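Local coordinates for D-aminoacid aminotransferase-like PLP-dependent enzyme (Haemophilus somnus, PDB 3CEB), which is probably a pyridoxal-phosphate-dependent 4-amino-4-deoxychorismate lyase of the class IV aminotransferase fold, with its cofactor bound to a lysine, at residues Tyr87-Ile98 with Lys117-Gln128. Sequence-based numbering, arbitrary orientation. Where two conformers were deposited one is given.
Sequences YRTFKPVFCDHI and KEECDEIMIIRQ. With SO4 (sulfate ion), chain E.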
loop_
_atom_site.group_PDB
_atom_site.type_symbol
_atom_site.label_atom_id
_atom_site.label_comp_id
_atom_site.label_asym_id
_atom_site.label_seq_id
_atom_site.Cartn_x
_atom_site.Cartn_y
_atom_site.Cartn_z
ATOM N N TYR A 87 6.698 12.687 2.627
ATOM C CA TYR A 87 6.864 12.052 3.918
ATOM C C TYR A 87 8.333 11.862 4.195
ATOM O O TYR A 87 8.949 11.027 3.552
ATOM C CB TYR A 87 6.167 10.699 3.981
ATOM C CG TYR A 87 4.689 10.759 3.672
ATOM C CD1 TYR A 87 4.230 10.649 2.382
ATOM C CD2 TYR A 87 3.749 10.926 4.675
ATOM C CE1 TYR A 87 2.861 10.704 2.090
ATOM C CE2 TYR A 87 2.377 10.984 4.391
ATOM C CZ TYR A 87 1.936 10.869 3.104
ATOM O OH TYR A 87 0.579 10.900 2.813
ATOM N N ARG A 88 8.866 12.575 5.189
ATOM C CA ARG A 88 10.299 12.526 5.498
ATOM C C ARG A 88 10.730 12.016 6.879
ATOM O O ARG A 88 11.866 11.604 7.051
ATOM C CB ARG A 88 10.881 13.922 5.307
ATOM C CG ARG A 88 11.173 14.203 3.863
ATOM C CD ARG A 88 11.109 15.639 3.612
ATOM N NE ARG A 88 11.570 15.971 2.267
ATOM C CZ ARG A 88 11.291 17.135 1.686
ATOM N NH1 ARG A 88 10.522 18.005 2.330
ATOM N NH2 ARG A 88 11.736 17.424 0.470
ATOM N N THR A 89 9.852 12.098 7.868
ATOM C CA THR A 89 10.196 11.718 9.233
ATOM C C THR A 89 9.186 10.711 9.659
ATOM O O THR A 89 8.025 10.788 9.251
ATOM C CB THR A 89 10.205 12.904 10.200
ATOM O OG1 THR A 89 8.947 13.566 10.132
ATOM C CG2 THR A 89 11.281 13.883 9.849
ATOM N N PHE A 90 9.658 9.734 10.437
ATOM C CA PHE A 90 8.875 8.548 10.834
ATOM C C PHE A 90 9.043 8.166 12.293
ATOM O O PHE A 90 10.125 7.886 12.733
ATOM C CB PHE A 90 9.284 7.357 9.958
ATOM C CG PHE A 90 9.014 7.568 8.492
ATOM C CD1 PHE A 90 9.888 8.257 7.710
ATOM C CD2 PHE A 90 7.875 7.081 7.911
ATOM C CE1 PHE A 90 9.624 8.459 6.386
ATOM C CE2 PHE A 90 7.626 7.273 6.598
ATOM C CZ PHE A 90 8.490 7.962 5.837
ATOM N N LYS A 91 7.938 8.140 13.022
ATOM C CA LYS A 91 7.950 7.773 14.440
ATOM C C LYS A 91 7.876 6.269 14.661
ATOM O O LYS A 91 6.938 5.607 14.210
ATOM C CB LYS A 91 6.807 8.454 15.200
ATOM C CG LYS A 91 6.783 8.125 16.696
ATOM C CD LYS A 91 8.046 8.518 17.478
ATOM C CE LYS A 91 7.776 9.707 18.415
ATOM N NZ LYS A 91 8.975 9.998 19.275
ATOM N N PRO A 92 8.872 5.718 15.371
ATOM C CA PRO A 92 8.761 4.282 15.622
ATOM C C PRO A 92 7.616 4.013 16.597
ATOM O O PRO A 92 7.518 4.674 17.623
ATOM C CB PRO A 92 10.126 3.913 16.237
ATOM C CG PRO A 92 10.975 5.097 16.124
ATOM C CD PRO A 92 10.132 6.285 15.875
ATOM N N VAL A 93 6.736 3.081 16.241
ATOM C CA VAL A 93 5.612 2.729 17.096
ATOM C C VAL A 93 5.682 1.215 17.338
ATOM O O VAL A 93 5.839 0.428 16.416
ATOM C CB VAL A 93 4.256 3.210 16.464
ATOM C CG1 VAL A 93 3.083 2.773 17.299
ATOM C CG2 VAL A 93 4.243 4.699 16.356
ATOM N N PHE A 94 5.596 0.812 18.593
ATOM C CA PHE A 94 5.771 -0.596 18.950
ATOM C C PHE A 94 4.447 -1.300 19.090
ATOM O O PHE A 94 3.617 -0.968 19.925
ATOM C CB PHE A 94 6.629 -0.712 20.228
ATOM C CG PHE A 94 7.994 -0.182 20.039
ATOM C CD1 PHE A 94 8.990 -0.988 19.535
ATOM C CD2 PHE A 94 8.261 1.158 20.247
ATOM C CE1 PHE A 94 10.246 -0.475 19.290
ATOM C CE2 PHE A 94 9.502 1.675 20.020
ATOM C CZ PHE A 94 10.503 0.864 19.532
ATOM N N CYS A 95 4.248 -2.277 18.237
ATOM C CA CYS A 95 3.029 -3.034 18.247
ATOM C C CYS A 95 3.231 -4.470 17.767
ATOM O O CYS A 95 3.377 -4.736 16.583
ATOM C CB CYS A 95 2.038 -2.322 17.371
ATOM S SG CYS A 95 0.459 -3.143 17.288
ATOM N N ASP A 96 3.191 -5.393 18.709
ATOM C CA ASP A 96 3.505 -6.805 18.455
ATOM C C ASP A 96 2.329 -7.653 17.989
ATOM O O ASP A 96 2.499 -8.803 17.600
ATOM C CB ASP A 96 4.036 -7.449 19.729
ATOM C CG ASP A 96 5.425 -7.004 20.067
ATOM O OD1 ASP A 96 6.095 -6.418 19.206
ATOM O OD2 ASP A 96 5.875 -7.284 21.197
ATOM N N HIS A 97 1.133 -7.105 18.077
ATOM C CA HIS A 97 -0.042 -7.868 17.705
ATOM C C HIS A 97 -0.901 -7.072 16.797
ATOM O O HIS A 97 -1.774 -6.344 17.267
ATOM C CB HIS A 97 -0.855 -8.233 18.932
ATOM C CG HIS A 97 -0.152 -9.183 19.840
ATOM N ND1 HIS A 97 0.521 -10.292 19.362
ATOM C CD2 HIS A 97 -0.014 -9.196 21.190
ATOM C CE1 HIS A 97 1.052 -10.943 20.385
ATOM N NE2 HIS A 97 0.735 -10.305 21.503
ATOM N N ILE A 98 -0.620 -7.201 15.507
ATOM C CA ILE A 98 -1.341 -6.508 14.468
ATOM C C ILE A 98 -1.262 -7.358 13.212
ATOM O O ILE A 98 -0.181 -7.779 12.843
ATOM C CB ILE A 98 -0.755 -5.094 14.228
ATOM C CG1 ILE A 98 -1.393 -4.441 12.992
ATOM C CG2 ILE A 98 0.739 -5.159 14.043
ATOM C CD1 ILE A 98 -1.011 -2.977 12.763
ATOM N N LYS A 117 2.169 9.650 16.095
ATOM C CA LYS A 117 3.287 10.166 15.282
ATOM C C LYS A 117 3.939 11.422 15.849
ATOM O O LYS A 117 5.071 11.734 15.530
ATOM C CB LYS A 117 2.839 10.442 13.847
ATOM C CG LYS A 117 1.944 11.654 13.667
ATOM C CD LYS A 117 1.471 11.685 12.226
ATOM C CE LYS A 117 0.123 12.387 12.041
ATOM N NZ LYS A 117 0.167 13.846 12.293
ATOM N N GLU A 118 3.201 12.106 16.708
ATOM C CA GLU A 118 3.574 13.414 17.255
ATOM C C GLU A 118 3.949 14.428 16.183
ATOM O O GLU A 118 3.094 14.858 15.401
ATOM C CB GLU A 118 4.702 13.279 18.258
ATOM C CG GLU A 118 4.702 11.931 18.992
ATOM C CD GLU A 118 5.379 12.010 20.352
ATOM O OE1 GLU A 118 4.732 12.561 21.251
ATOM O OE2 GLU A 118 6.529 11.516 20.522
ATOM N N GLU A 119 5.229 14.817 16.153
ATOM C CA GLU A 119 5.684 15.825 15.175
ATOM C C GLU A 119 6.151 15.154 13.872
ATOM O O GLU A 119 6.301 15.811 12.875
ATOM C CB GLU A 119 6.720 16.826 15.751
ATOM C CG GLU A 119 6.164 18.063 16.648
ATOM C CD GLU A 119 5.057 18.979 15.986
ATOM O OE1 GLU A 119 4.492 18.664 14.910
ATOM O OE2 GLU A 119 4.702 20.035 16.566
ATOM N N CYS A 120 6.316 13.843 13.843
ATOM C CA CYS A 120 6.667 13.196 12.592
ATOM C C CYS A 120 5.597 13.171 11.517
ATOM O O CYS A 120 4.412 13.306 11.792
ATOM C CB CYS A 120 7.038 11.753 12.830
ATOM S SG CYS A 120 8.417 11.679 13.907
ATOM N N ASP A 121 6.039 12.912 10.293
ATOM C CA ASP A 121 5.123 12.891 9.171
ATOM C C ASP A 121 4.329 11.605 9.114
ATOM O O ASP A 121 3.348 11.516 8.393
ATOM C CB ASP A 121 5.858 12.959 7.858
ATOM C CG ASP A 121 6.546 14.236 7.651
ATOM O OD1 ASP A 121 6.041 15.264 8.115
ATOM O OD2 ASP A 121 7.579 14.198 6.954
ATOM N N GLU A 122 4.773 10.584 9.822
ATOM C CA GLU A 122 4.111 9.307 9.728
ATOM C C GLU A 122 4.782 8.348 10.722
ATOM O O GLU A 122 5.583 8.782 11.573
ATOM C CB GLU A 122 4.111 8.928 8.243
ATOM C CG GLU A 122 3.589 7.620 7.752
ATOM C CD GLU A 122 2.217 7.168 8.169
ATOM O OE1 GLU A 122 1.162 7.532 7.608
ATOM O OE2 GLU A 122 2.229 6.261 8.983
ATOM N N ILE A 123 4.418 7.070 10.706
ATOM C CA ILE A 123 4.945 6.165 11.728
ATOM C C ILE A 123 5.699 5.036 11.084
ATOM O O ILE A 123 5.719 4.896 9.866
ATOM C CB ILE A 123 3.867 5.582 12.697
ATOM C CG1 ILE A 123 2.845 4.708 11.945
ATOM C CG2 ILE A 123 3.184 6.698 13.441
ATOM C CD1 ILE A 123 1.756 4.076 12.813
HETATM N N MSE A 124 6.298 4.223 11.932
HETATM C CA MSE A 124 7.077 3.097 11.498
HETATM C C MSE A 124 6.798 1.979 12.495
HETATM O O MSE A 124 7.171 2.060 13.655
HETATM C CB MSE A 124 8.537 3.522 11.477
HETATM C CG MSE A 124 9.495 2.421 11.156
HETATM SE SE MSE A 124 11.300 3.069 10.872
HETATM C CE MSE A 124 11.009 3.645 9.067
ATOM N N ILE A 125 6.057 0.971 12.055
ATOM C CA ILE A 125 5.575 -0.062 12.962
ATOM C C ILE A 125 6.612 -1.157 13.202
ATOM O O ILE A 125 7.014 -1.897 12.283
ATOM C CB ILE A 125 4.275 -0.678 12.444
ATOM C CG1 ILE A 125 3.182 0.405 12.313
ATOM C CG2 ILE A 125 3.812 -1.778 13.393
ATOM C CD1 ILE A 125 2.030 0.021 11.463
ATOM N N ILE A 126 7.019 -1.250 14.458
ATOM C CA ILE A 126 7.945 -2.248 14.912
ATOM C C ILE A 126 7.148 -3.365 15.548
ATOM O O ILE A 126 6.564 -3.203 16.627
ATOM C CB ILE A 126 8.916 -1.661 15.942
ATOM C CG1 ILE A 126 9.524 -0.382 15.366
ATOM C CG2 ILE A 126 9.980 -2.676 16.304
ATOM C CD1 ILE A 126 10.103 -0.608 13.998
ATOM N N ARG A 127 7.155 -4.508 14.869
ATOM C CA ARG A 127 6.413 -5.681 15.285
ATOM C C ARG A 127 7.363 -6.843 15.497
ATOM O O ARG A 127 8.020 -7.310 14.558
ATOM C CB ARG A 127 5.399 -6.038 14.195
ATOM C CG ARG A 127 4.548 -7.280 14.453
ATOM C CD ARG A 127 3.788 -7.728 13.212
ATOM N NE ARG A 127 3.002 -8.913 13.499
ATOM C CZ ARG A 127 3.478 -10.157 13.488
ATOM N NH1 ARG A 127 4.727 -10.381 13.161
ATOM N NH2 ARG A 127 2.704 -11.182 13.787
ATOM N N GLN A 128 7.417 -7.307 16.743
ATOM C CA GLN A 128 8.196 -8.478 17.086
ATOM C C GLN A 128 9.624 -8.284 16.628
ATOM O O GLN A 128 10.196 -9.148 15.986
ATOM C CB GLN A 128 7.560 -9.723 16.456
ATOM C CG GLN A 128 6.341 -10.176 17.274
ATOM C CD GLN A 128 5.501 -11.296 16.639
ATOM O OE1 GLN A 128 6.032 -12.283 16.125
ATOM N NE2 GLN A 128 4.175 -11.144 16.701
HETATM S S SO4 E . 1.135 -4.984 21.535
HETATM O O1 SO4 E . 0.467 -5.174 20.247
HETATM O O2 SO4 E . 2.553 -4.635 21.367
HETATM O O3 SO4 E . 1.027 -6.280 22.236
HETATM O O4 SO4 E . 0.486 -3.870 22.235
#
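Lys91, Val93 and Cys95 give their amides to the carbonyl oxygens of Glu122, Met124 and Ile126 in a parallel ladder, while Met124 and Ile126 return theirs to Lys91 O and Val93 O; strands 90-94 and 122-127 run with their short axes 34° apart. Ahead of the ladder, the carboxylate of Asp121 accepts two backbone amides. Its OD2 receives Arg88 N at 2.7 Å on the anti lone pair and Thr89 N from above the carboxylate plane. In return, Asp121 N bonds Thr89 OG1 at 3.0 Å, because chi1 of 55° tucks that hydroxyl between the threonine's own backbone N and carbonyl carbon. Nearby, the type II' turn from Lys117 to Cys120 carries Glu118 out to Lys91, whose chain bends at chi2 and chi3 to bring NZ within 3.1 Å of Glu118 OE2 in a salt bridge.

Val93 and Ile123 share one face of the sheet, where their CG2 methyls meet at 3.7 Å. On the other, the Phe94 ring lies alongside Ile126, its CD1 3.7 Å from Ile126 CB, and the Phe90 ring turns its edge to the backbone, CD2 3.6 Å from Ile123 O. The far end closes on Asp96: Gln128 N reaches its OD1 at 2.9 Å, and Gln128 NE2 reaches its O at 3.0 Å, in the carbonyl plane. Asp96 N and His97 N hold a sulfate, probably from the crystallisation liquor.

Within the chain, strand 90-94 is an edge of this mixed sheet, and strand 130-131 flanks 122-127 on its other side. Helix 108-114 joins the two parallel strands in a beta-alpha-beta crossover and packs Leu113 on Val93 and Ile123, whereas Phe90 and Met124 face Ile185 of strand 185-188 and Leu139 of strand 138-143.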